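PDB 3PET: putative adhesin from Bacteroides fragilis NCTC 9343, which is a putative lipoprotein with a right-handed beta-helix fold and probably serves in cell adhesion. Local coordinates for residues Phe21-Gly27 with Asp62-Leu67; Asp43-Pro49 with Lys80-Thr86; Leu90-Phe95 with Thr109-Glu115. One frame throughout, in Å; residues are numbered along the deposited sequence. Where two conformers were deposited one is given.

Contact 1 of 3, residues Phe21-Gly27 with Asp62-Leu67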
loop_
_atom_site.group_PDB
_atom_site.type_symbol
_atom_site.label_atom_id
_atom_site.label_comp_id
_atom_site.label_asym_id
_atom_site.label_seq_id
_atom_site.Cartn_x
_atom_site.Cartn_y
_atom_site.Cartn_z
ATOM N N PHE A 21 -13.256 -18.036 -21.309
ATOM C CA PHE A 21 -12.330 -18.036 -20.182
ATOM C C PHE A 21 -13.140 -17.909 -18.901
ATOM O O PHE A 21 -14.284 -17.430 -18.945
ATOM C CB PHE A 21 -11.311 -16.860 -20.316
ATOM C CG PHE A 21 -11.971 -15.505 -20.438
ATOM C CD1 PHE A 21 -12.398 -14.818 -19.306
ATOM C CD2 PHE A 21 -12.251 -14.960 -21.690
ATOM C CE1 PHE A 21 -13.079 -13.602 -19.426
ATOM C CE2 PHE A 21 -12.929 -13.742 -21.804
ATOM C CZ PHE A 21 -13.337 -13.078 -20.676
ATOM N N ASN A 22 -12.540 -18.281 -17.769
ATOM C CA ASN A 22 -13.181 -18.124 -16.457
ATOM C C ASN A 22 -12.215 -17.413 -15.493
ATOM O O ASN A 22 -12.479 -17.327 -14.294
ATOM C CB ASN A 22 -13.662 -19.476 -15.899
ATOM C CG ASN A 22 -12.578 -20.478 -15.592
ATOM O OD1 ASN A 22 -11.415 -20.367 -16.000
ATOM N ND2 ASN A 22 -12.934 -21.506 -14.882
ATOM N N LYS A 23 -11.097 -16.898 -16.035
ATOM C CA LYS A 23 -10.081 -16.177 -15.274
ATOM C C LYS A 23 -9.560 -15.008 -16.082
ATOM O O LYS A 23 -9.492 -15.077 -17.308
ATOM C CB LYS A 23 -8.904 -17.089 -14.851
ATOM C CG LYS A 23 -9.264 -18.180 -13.847
ATOM C CD LYS A 23 -8.067 -19.077 -13.492
ATOM C CE LYS A 23 -7.611 -20.114 -14.542
ATOM N NZ LYS A 23 -8.610 -21.208 -14.799
ATOM N N ILE A 24 -9.196 -13.926 -15.377
ATOM C CA ILE A 24 -8.654 -12.710 -15.971
ATOM C C ILE A 24 -7.307 -12.435 -15.334
ATOM O O ILE A 24 -7.190 -12.455 -14.100
ATOM C CB ILE A 24 -9.617 -11.489 -15.812
ATOM C CG1 ILE A 24 -10.995 -11.738 -16.502
ATOM C CG2 ILE A 24 -8.947 -10.159 -16.335
ATOM C CD1 ILE A 24 -12.142 -10.900 -15.874
ATOM N N ASP A 25 -6.295 -12.147 -16.179
ATOM C CA ASP A 25 -4.951 -11.769 -15.749
ATOM C C ASP A 25 -4.589 -10.522 -16.526
ATOM O O ASP A 25 -4.361 -10.595 -17.737
ATOM C CB ASP A 25 -3.965 -12.927 -15.956
ATOM C CG ASP A 25 -2.578 -12.682 -15.395
ATOM O OD1 ASP A 25 -1.945 -11.683 -15.788
ATOM O OD2 ASP A 25 -2.094 -13.530 -14.639
ATOM N N ALA A 26 -4.581 -9.353 -15.848
ATOM C CA ALA A 26 -4.383 -8.091 -16.551
ATOM C C ALA A 26 -3.215 -7.254 -15.993
ATOM O O ALA A 26 -3.130 -7.024 -14.777
ATOM C CB ALA A 26 -5.677 -7.284 -16.510
ATOM N N GLY A 27 -2.356 -6.803 -16.914
ATOM C CA GLY A 27 -1.194 -5.959 -16.632
ATOM C C GLY A 27 -1.266 -4.691 -17.460
ATOM O O GLY A 27 -0.267 -4.182 -17.954
ATOM N N ASP A 62 -5.077 -21.446 -21.332
ATOM C CA ASP A 62 -5.457 -22.234 -20.146
ATOM C C ASP A 62 -6.636 -21.575 -19.390
ATOM O O ASP A 62 -6.565 -21.306 -18.179
ATOM C CB ASP A 62 -4.261 -22.571 -19.207
ATOM C CG ASP A 62 -3.298 -21.456 -18.852
ATOM O OD1 ASP A 62 -3.701 -20.538 -18.111
ATOM O OD2 ASP A 62 -2.107 -21.557 -19.228
ATOM N N ASN A 63 -7.739 -21.324 -20.137
ATOM C CA ASN A 63 -9.004 -20.741 -19.667
ATOM C C ASN A 63 -8.818 -19.351 -19.004
ATOM O O ASN A 63 -9.689 -18.896 -18.263
ATOM C CB ASN A 63 -9.733 -21.729 -18.724
ATOM C CG ASN A 63 -10.188 -22.995 -19.447
ATOM O OD1 ASN A 63 -10.530 -22.984 -20.625
ATOM N ND2 ASN A 63 -10.193 -24.119 -18.772
ATOM N N THR A 64 -7.731 -18.657 -19.345
ATOM C CA THR A 64 -7.423 -17.342 -18.780
ATOM C C THR A 64 -7.285 -16.304 -19.862
ATOM O O THR A 64 -6.570 -16.510 -20.837
ATOM C CB THR A 64 -6.125 -17.397 -17.942
ATOM O OG1 THR A 64 -6.185 -18.491 -17.036
ATOM C CG2 THR A 64 -5.836 -16.099 -17.186
ATOM N N LEU A 65 -7.952 -15.169 -19.667
ATOM C CA LEU A 65 -7.803 -14.019 -20.535
ATOM C C LEU A 65 -6.601 -13.233 -20.032
ATOM O O LEU A 65 -6.620 -12.745 -18.892
ATOM C CB LEU A 65 -9.079 -13.147 -20.525
ATOM C CG LEU A 65 -8.986 -11.811 -21.271
ATOM C CD1 LEU A 65 -8.822 -12.027 -22.792
ATOM C CD2 LEU A 65 -10.213 -10.961 -20.992
ATOM N N PHE A 66 -5.554 -13.111 -20.876
ATOM C CA PHE A 66 -4.356 -12.341 -20.546
ATOM C C PHE A 66 -4.367 -11.035 -21.299
ATOM O O PHE A 66 -4.453 -11.037 -22.519
ATOM C CB PHE A 66 -3.071 -13.134 -20.877
ATOM C CG PHE A 66 -2.806 -14.322 -19.983
ATOM C CD1 PHE A 66 -2.096 -14.177 -18.799
ATOM C CD2 PHE A 66 -3.217 -15.589 -20.352
ATOM C CE1 PHE A 66 -1.838 -15.290 -17.981
ATOM C CE2 PHE A 66 -2.927 -16.694 -19.558
ATOM C CZ PHE A 66 -2.258 -16.539 -18.373
ATOM N N LEU A 67 -4.259 -9.927 -20.581
ATOM C CA LEU A 67 -4.174 -8.588 -21.158
ATOM C C LEU A 67 -2.819 -8.012 -20.764
ATOM O O LEU A 67 -2.504 -7.960 -19.591
ATOM C CB LEU A 67 -5.330 -7.695 -20.664
ATOM C CG LEU A 67 -6.761 -8.231 -20.825
ATOM C CD1 LEU A 67 -7.756 -7.319 -20.125
ATOM C CD2 LEU A 67 -7.141 -8.394 -22.319
HETATM O O HOH W 1 -1.322 -10.131 -18.241
#
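Strands 23-26 and 64-67 run parallel, their axes 4.5 Å apart at closest approach and 15° from exact alignment, as neighbouring rungs on one wall of the right-handed beta-helix. The ladder is the regular parallel one, in which L65 and L67 each bond, through N and O, to the residues flanking their partners I24 and A26: L65 N gives to K23 O (2.8 Å), L65 O takes D25 N (2.8 Å), L67 N gives to D25 O (2.9 Å) and L67 O takes G27 N (2.9 Å). At the entrance N63 O receives N22 N at 3.0 Å and, weakly, K23 N at 3.3 Å, so this carbonyl accepts from two successive backbone N atoms. I24, A26, L65 and L67 lie on the inner face, where L65 and L67 meet I85 and I83 of strand 82-87. F21, just ahead of its strand, lays a ring face against L65: CB of L65 sits 3.8 Å from the ring centroid, 12° off the normal, a CH-pi contact. K23, D25, T64 and F66 occupy the outer face. Here K23 CE passes 3.3 Å from T64 OG1, K23 NZ turns back to N22 OD1 (3.2 Å), and D25 CB lies 3.6 Å from F66 CD1. The D25 carboxylate forms a salt bridge with K96 on the next rung, while a water lies 3.0 Å from D25 OD1 and 2.8 Å from L67 O, bridging the two strands.

Contact 2 of 3, residues Asp43-Pro49 with Lys80-Thr86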
loop_
_atom_site.group_PDB
_atom_site.type_symbol
_atom_site.label_atom_id
_atom_site.label_comp_id
_atom_site.label_asym_id
_atom_site.label_seq_id
_atom_site.Cartn_x
_atom_site.Cartn_y
_atom_site.Cartn_z
ATOM N N ASP A 43 -17.032 -12.009 -24.413
ATOM C CA ASP A 43 -16.649 -10.863 -25.221
ATOM C C ASP A 43 -15.642 -9.976 -24.497
ATOM O O ASP A 43 -15.588 -9.935 -23.267
ATOM C CB ASP A 43 -17.896 -10.040 -25.637
ATOM C CG ASP A 43 -17.602 -9.031 -26.742
ATOM O OD1 ASP A 43 -16.971 -9.429 -27.771
ATOM O OD2 ASP A 43 -17.886 -7.830 -26.534
ATOM N N LEU A 44 -14.807 -9.308 -25.293
ATOM C CA LEU A 44 -13.822 -8.359 -24.827
ATOM C C LEU A 44 -13.861 -7.158 -25.720
ATOM O O LEU A 44 -13.703 -7.288 -26.944
ATOM C CB LEU A 44 -12.395 -8.961 -24.789
ATOM C CG LEU A 44 -11.267 -7.958 -24.467
ATOM C CD1 LEU A 44 -11.338 -7.454 -23.010
ATOM C CD2 LEU A 44 -9.923 -8.541 -24.774
ATOM N N GLN A 45 -14.095 -5.981 -25.108
ATOM C CA GLN A 45 -14.069 -4.711 -25.823
ATOM C C GLN A 45 -13.150 -3.764 -25.132
ATOM O O GLN A 45 -13.154 -3.674 -23.896
ATOM C CB GLN A 45 -15.457 -4.071 -25.971
ATOM C CG GLN A 45 -16.467 -4.990 -26.626
ATOM C CD GLN A 45 -17.749 -4.314 -26.985
ATOM O OE1 GLN A 45 -18.192 -3.342 -26.352
ATOM N NE2 GLN A 45 -18.392 -4.855 -28.004
ATOM N N ILE A 46 -12.356 -3.048 -25.925
ATOM C CA ILE A 46 -11.440 -2.040 -25.393
ATOM C C ILE A 46 -11.754 -0.725 -26.095
ATOM O O ILE A 46 -11.740 -0.645 -27.325
ATOM C CB ILE A 46 -9.945 -2.441 -25.451
ATOM C CG1 ILE A 46 -9.718 -3.786 -24.668
ATOM C CG2 ILE A 46 -9.074 -1.308 -24.836
ATOM C CD1 ILE A 46 -8.353 -4.462 -24.797
ATOM N N TYR A 47 -12.085 0.284 -25.288
ATOM C CA TYR A 47 -12.425 1.627 -25.735
ATOM C C TYR A 47 -11.312 2.603 -25.401
ATOM O O TYR A 47 -10.776 2.578 -24.297
ATOM C CB TYR A 47 -13.737 2.087 -25.083
ATOM C CG TYR A 47 -14.118 3.515 -25.416
ATOM C CD1 TYR A 47 -14.817 3.819 -26.587
ATOM C CD2 TYR A 47 -13.743 4.570 -24.586
ATOM C CE1 TYR A 47 -15.138 5.137 -26.923
ATOM C CE2 TYR A 47 -14.064 5.896 -24.913
ATOM C CZ TYR A 47 -14.775 6.169 -26.078
ATOM O OH TYR A 47 -15.128 7.459 -26.436
ATOM N N GLY A 48 -11.018 3.507 -26.319
ATOM C CA GLY A 48 -10.039 4.553 -26.069
ATOM C C GLY A 48 -9.468 5.062 -27.361
ATOM O O GLY A 48 -9.932 4.659 -28.437
ATOM N N PRO A 49 -8.437 5.937 -27.286
ATOM C CA PRO A 49 -7.783 6.413 -28.519
ATOM C C PRO A 49 -7.209 5.210 -29.266
ATOM O O PRO A 49 -6.649 4.319 -28.621
ATOM C CB PRO A 49 -6.686 7.356 -27.998
ATOM C CG PRO A 49 -7.069 7.674 -26.608
ATOM C CD PRO A 49 -7.782 6.484 -26.079
ATOM N N LYS A 80 -9.350 8.052 -21.033
ATOM C CA LYS A 80 -10.484 7.499 -21.809
ATOM C C LYS A 80 -10.434 5.966 -21.965
ATOM O O LYS A 80 -11.433 5.397 -22.417
ATOM C CB LYS A 80 -10.644 8.170 -23.198
ATOM C CG LYS A 80 -11.087 9.635 -23.115
ATOM C CD LYS A 80 -10.768 10.403 -24.389
ATOM C CE LYS A 80 -10.956 11.899 -24.240
ATOM N NZ LYS A 80 -12.388 12.307 -24.309
HETATM N N MSE A 81 -9.325 5.297 -21.542
HETATM C CA MSE A 81 -9.166 3.832 -21.658
HETATM C C MSE A 81 -10.208 3.076 -20.816
HETATM O O MSE A 81 -10.279 3.283 -19.602
HETATM C CB MSE A 81 -7.749 3.386 -21.248
HETATM C CG MSE A 81 -6.665 3.802 -22.240
HETATM SE SE MSE A 81 -6.971 3.150 -24.080
HETATM C CE MSE A 81 -6.908 1.297 -23.734
ATOM N N LYS A 82 -11.039 2.244 -21.456
ATOM C CA LYS A 82 -12.042 1.443 -20.737
ATOM C C LYS A 82 -12.030 0.030 -21.301
ATOM O O LYS A 82 -12.162 -0.157 -22.522
ATOM C CB LYS A 82 -13.449 2.060 -20.809
ATOM C CG LYS A 82 -14.406 1.419 -19.820
ATOM C CD LYS A 82 -15.869 1.526 -20.211
ATOM C CE LYS A 82 -16.473 2.856 -19.847
ATOM N NZ LYS A 82 -17.932 2.909 -20.129
ATOM N N ILE A 83 -11.835 -0.952 -20.418
ATOM C CA ILE A 83 -11.806 -2.360 -20.798
ATOM C C ILE A 83 -13.099 -3.006 -20.297
ATOM O O ILE A 83 -13.354 -3.008 -19.102
ATOM C CB ILE A 83 -10.519 -3.057 -20.249
ATOM C CG1 ILE A 83 -9.239 -2.380 -20.817
ATOM C CG2 ILE A 83 -10.542 -4.577 -20.545
ATOM C CD1 ILE A 83 -7.924 -2.595 -19.971
ATOM N N THR A 84 -13.914 -3.542 -21.210
ATOM C CA THR A 84 -15.191 -4.161 -20.895
ATOM C C THR A 84 -15.057 -5.648 -21.178
ATOM O O THR A 84 -14.744 -6.056 -22.303
ATOM C CB THR A 84 -16.306 -3.450 -21.674
ATOM O OG1 THR A 84 -16.398 -2.128 -21.147
ATOM C CG2 THR A 84 -17.663 -4.129 -21.523
ATOM N N ILE A 85 -15.260 -6.461 -20.129
ATOM C CA ILE A 85 -15.100 -7.915 -20.219
ATOM C C ILE A 85 -16.413 -8.622 -19.831
ATOM O O ILE A 85 -17.080 -8.224 -18.875
ATOM C CB ILE A 85 -13.923 -8.380 -19.305
ATOM C CG1 ILE A 85 -12.628 -7.551 -19.527
ATOM C CG2 ILE A 85 -13.648 -9.896 -19.470
ATOM C CD1 ILE A 85 -11.371 -7.993 -18.641
ATOM N N THR A 86 -16.781 -9.662 -20.579
ATOM C CA THR A 86 -17.953 -10.451 -20.232
ATOM C C THR A 86 -17.703 -11.904 -20.566
ATOM O O THR A 86 -17.094 -12.232 -21.586
ATOM C CB THR A 86 -19.302 -9.911 -20.799
ATOM O OG1 THR A 86 -20.366 -10.756 -20.332
ATOM C CG2 THR A 86 -19.343 -9.815 -22.285
HETATM O O HOH W 2 -17.405 -7.076 -23.440
HETATM O O HOH W 3 -14.843 -0.774 -23.269
#
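Strands 43-47 and 82-86 fit together through their aliphatic side chains on the face turned to the interior of the beta-helix. L44 bends its end across the seam, so that CD1 drops between two isoleucines, 3.9 Å from I83 CG2 and 3.7 Å from I85 CG1. I46 fills the next space, with CG1 4.1 Å from I83 CG1 and CG2 3.6 Å from CE of the selenomethionine M81. M81 starts out pointing away but curls back under the corner, its SE 3.9 Å from G48 CA and 4.0 Å from P49 CD. That hollow exists because G48 is glycine: a CB there would lie 2.4 Å from SE, and the backbone angles (156/-173) forbid one anyway. On the outer face D43 CB rests 3.7 Å from T86 CG2, and the edge of the Y47 ring meets K80 O, 3.3 Å from CD2. Paired backbone bonds hold the fit: D43 with T86, Q45 with T84 and Y47 with K82 each exchange two, all 2.8-3.0 Å between N and O. Strand 43-47 is flanked on its other edge by strand 11-16. Antiparallel pairing at 171° in this otherwise largely parallel fold is consistent with a cap closing the N-terminal end of a beta-helix.

Contact 3 of 3, residues Leu90-Phe95 with Thr109-Glu115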
loop_
_atom_site.group_PDB
_atom_site.type_symbol
_atom_site.label_atom_id
_atom_site.label_comp_id
_atom_site.label_asym_id
_atom_site.label_seq_id
_atom_site.Cartn_x
_atom_site.Cartn_y
_atom_site.Cartn_z
ATOM N N LEU A 90 -16.846 -16.734 -13.873
ATOM C CA LEU A 90 -15.599 -16.133 -13.421
ATOM C C LEU A 90 -15.188 -16.722 -12.081
ATOM O O LEU A 90 -15.968 -16.674 -11.120
ATOM C CB LEU A 90 -15.674 -14.599 -13.334
ATOM C CG LEU A 90 -14.312 -13.886 -13.176
ATOM C CD1 LEU A 90 -13.490 -13.954 -14.468
ATOM C CD2 LEU A 90 -14.507 -12.457 -12.753
ATOM N N ASN A 91 -13.952 -17.275 -12.025
ATOM C CA ASN A 91 -13.371 -17.885 -10.828
ATOM C C ASN A 91 -12.130 -17.156 -10.322
ATOM O O ASN A 91 -11.692 -17.421 -9.211
ATOM C CB ASN A 91 -13.003 -19.348 -11.109
ATOM C CG ASN A 91 -14.223 -20.190 -11.357
ATOM O OD1 ASN A 91 -14.382 -20.736 -12.432
ATOM N ND2 ASN A 91 -15.145 -20.248 -10.398
ATOM N N GLY A 92 -11.539 -16.295 -11.146
ATOM C CA GLY A 92 -10.329 -15.610 -10.730
ATOM C C GLY A 92 -10.042 -14.309 -11.428
ATOM O O GLY A 92 -10.308 -14.154 -12.622
ATOM N N ILE A 93 -9.500 -13.360 -10.651
ATOM C CA ILE A 93 -9.003 -12.080 -11.143
ATOM C C ILE A 93 -7.625 -11.893 -10.568
ATOM O O ILE A 93 -7.463 -11.849 -9.343
ATOM C CB ILE A 93 -9.905 -10.825 -10.872
ATOM C CG1 ILE A 93 -11.348 -11.011 -11.416
ATOM C CG2 ILE A 93 -9.255 -9.549 -11.508
ATOM C CD1 ILE A 93 -12.348 -9.980 -10.886
ATOM N N SER A 94 -6.635 -11.771 -11.442
ATOM C CA SER A 94 -5.263 -11.421 -11.077
ATOM C C SER A 94 -4.961 -10.072 -11.722
ATOM O O SER A 94 -4.935 -9.975 -12.955
ATOM C CB SER A 94 -4.285 -12.494 -11.530
ATOM O OG SER A 94 -2.996 -12.085 -11.116
ATOM N N PHE A 95 -4.869 -9.013 -10.909
ATOM C CA PHE A 95 -4.665 -7.680 -11.458
ATOM C C PHE A 95 -3.293 -7.155 -11.086
ATOM O O PHE A 95 -2.955 -7.085 -9.907
ATOM C CB PHE A 95 -5.782 -6.704 -11.023
ATOM C CG PHE A 95 -5.654 -5.338 -11.668
ATOM C CD1 PHE A 95 -6.091 -5.120 -12.968
ATOM C CD2 PHE A 95 -5.112 -4.269 -10.968
ATOM C CE1 PHE A 95 -5.993 -3.856 -13.552
ATOM C CE2 PHE A 95 -4.985 -3.013 -11.566
ATOM C CZ PHE A 95 -5.419 -2.820 -12.855
ATOM N N THR A 109 -20.842 -17.528 -8.609
ATOM C CA THR A 109 -19.768 -18.481 -8.889
ATOM C C THR A 109 -19.608 -19.427 -7.703
ATOM O O THR A 109 -20.136 -19.149 -6.632
ATOM C CB THR A 109 -18.452 -17.690 -9.184
ATOM O OG1 THR A 109 -17.454 -18.590 -9.677
ATOM C CG2 THR A 109 -17.909 -16.901 -7.956
ATOM N N ASP A 110 -18.872 -20.521 -7.874
ATOM C CA ASP A 110 -18.596 -21.409 -6.755
ATOM C C ASP A 110 -17.419 -20.825 -5.943
ATOM O O ASP A 110 -17.585 -20.497 -4.774
ATOM C CB ASP A 110 -18.316 -22.858 -7.222
ATOM C CG ASP A 110 -17.534 -23.010 -8.531
ATOM O OD1 ASP A 110 -16.755 -22.079 -8.883
ATOM O OD2 ASP A 110 -17.693 -24.062 -9.201
ATOM N N ASN A 111 -16.253 -20.652 -6.579
ATOM C CA ASN A 111 -15.038 -20.124 -5.943
ATOM C C ASN A 111 -14.552 -18.913 -6.676
ATOM O O ASN A 111 -14.469 -18.936 -7.899
ATOM C CB ASN A 111 -13.909 -21.171 -5.933
ATOM C CG ASN A 111 -14.339 -22.530 -5.435
ATOM O OD1 ASN A 111 -14.729 -22.703 -4.281
ATOM N ND2 ASN A 111 -14.342 -23.514 -6.320
ATOM N N LEU A 112 -14.216 -17.855 -5.940
ATOM C CA LEU A 112 -13.658 -16.661 -6.536
ATOM C C LEU A 112 -12.334 -16.363 -5.869
ATOM O O LEU A 112 -12.263 -16.284 -4.642
ATOM C CB LEU A 112 -14.618 -15.462 -6.445
ATOM C CG LEU A 112 -14.109 -14.138 -7.051
ATOM C CD1 LEU A 112 -13.875 -14.247 -8.597
ATOM C CD2 LEU A 112 -15.044 -12.996 -6.719
ATOM N N ASP A 113 -11.284 -16.201 -6.681
ATOM C CA ASP A 113 -9.959 -15.860 -6.195
ATOM C C ASP A 113 -9.575 -14.455 -6.732
ATOM O O ASP A 113 -9.511 -14.253 -7.949
ATOM C CB ASP A 113 -8.944 -16.947 -6.618
ATOM C CG ASP A 113 -7.560 -16.829 -6.030
ATOM O OD1 ASP A 113 -7.382 -16.042 -5.067
ATOM O OD2 ASP A 113 -6.658 -17.554 -6.495
ATOM N N ILE A 114 -9.371 -13.493 -5.815
ATOM C CA ILE A 114 -8.978 -12.130 -6.174
ATOM C C ILE A 114 -7.559 -11.900 -5.694
ATOM O O ILE A 114 -7.280 -12.027 -4.486
ATOM C CB ILE A 114 -9.948 -11.034 -5.654
ATOM C CG1 ILE A 114 -11.406 -11.322 -6.071
ATOM C CG2 ILE A 114 -9.499 -9.627 -6.123
ATOM C CD1 ILE A 114 -12.376 -10.858 -5.095
ATOM N N GLU A 115 -6.656 -11.580 -6.657
ATOM C CA GLU A 115 -5.244 -11.288 -6.394
ATOM C C GLU A 115 -4.984 -9.881 -6.948
ATOM O O GLU A 115 -4.922 -9.702 -8.169
ATOM C CB GLU A 115 -4.280 -12.346 -7.001
ATOM C CG GLU A 115 -4.584 -13.802 -6.643
ATOM C CD GLU A 115 -4.149 -14.310 -5.274
ATOM O OE1 GLU A 115 -2.954 -14.157 -4.926
ATOM O OE2 GLU A 115 -4.990 -14.921 -4.576
#
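T109 opens the second segment by turning its hydroxyl toward the neighbouring rung, where OG1 donates to L90 O at 2.8 Å. D110 follows at the bend: its OD1 takes the backbone N of N111 at 2.8 Å and, weakly, ND2 of N91 at 2.9 Å. N111 then offers its carbonyl, and N91 ND2 donates to N111 O at 2.9 Å with a nearly straight geometry (173°). The N91 amide thus stands in for a backbone donor just before the ladder proper begins, extending the pairing into the turn. From here strand 111-115 runs beside strand 92-95, the two axes only 3° from parallel. L112 brings its end back over the seam, CD1 coming 4.0 Å from G92 N. D113 is the first residue bonded on both sides, its N giving to N91 O and its O taking I93 N, each at 2.8 Å; its carboxylate has N133 of the following rung as partner. I114 lies abreast of I93, 5.0 Å between their CA atoms, both facing the interior, and I114 CA approaches I93 O at 3.5 Å. E115 closes the ladder, its N donating to I93 O and its O accepting F95 N, again both at 2.8 Å, while its CB lies 4.3 Å from S94 OG on the outer face. With strand 131-136 next in line beyond 111-115, and just 13 residues between the segments, this is the one-turn step between successive coils of a right-handed parallel beta-helix.

Strand 23-26 joins contacts 1 and 3: it takes strand 64-67 on one edge and strand 92-95 on the other, with N22 O to N91 N at 2.7 Å and I24 O to S94 N at 2.8 Å probably continuing the ladder. Their centres are 10 Å apart. Contact 2 meets contact 1 across the interior, F21 CZ reaching I85 CG2 at 3.4 Å and L67 CD2 reaching L44 CD2 at 3.7 Å; these centres lie 15 Å apart. Contacts 2 and 3, about 20 Å between centres, adjoin in sequence but do not otherwise touch. A tetraethylene glycol, probably from the crystallisation liquor, lies about 4 Å from the F66 side chain, and K82 NZ is hydrogen-bonded to a tetraethylene glycol oxygen.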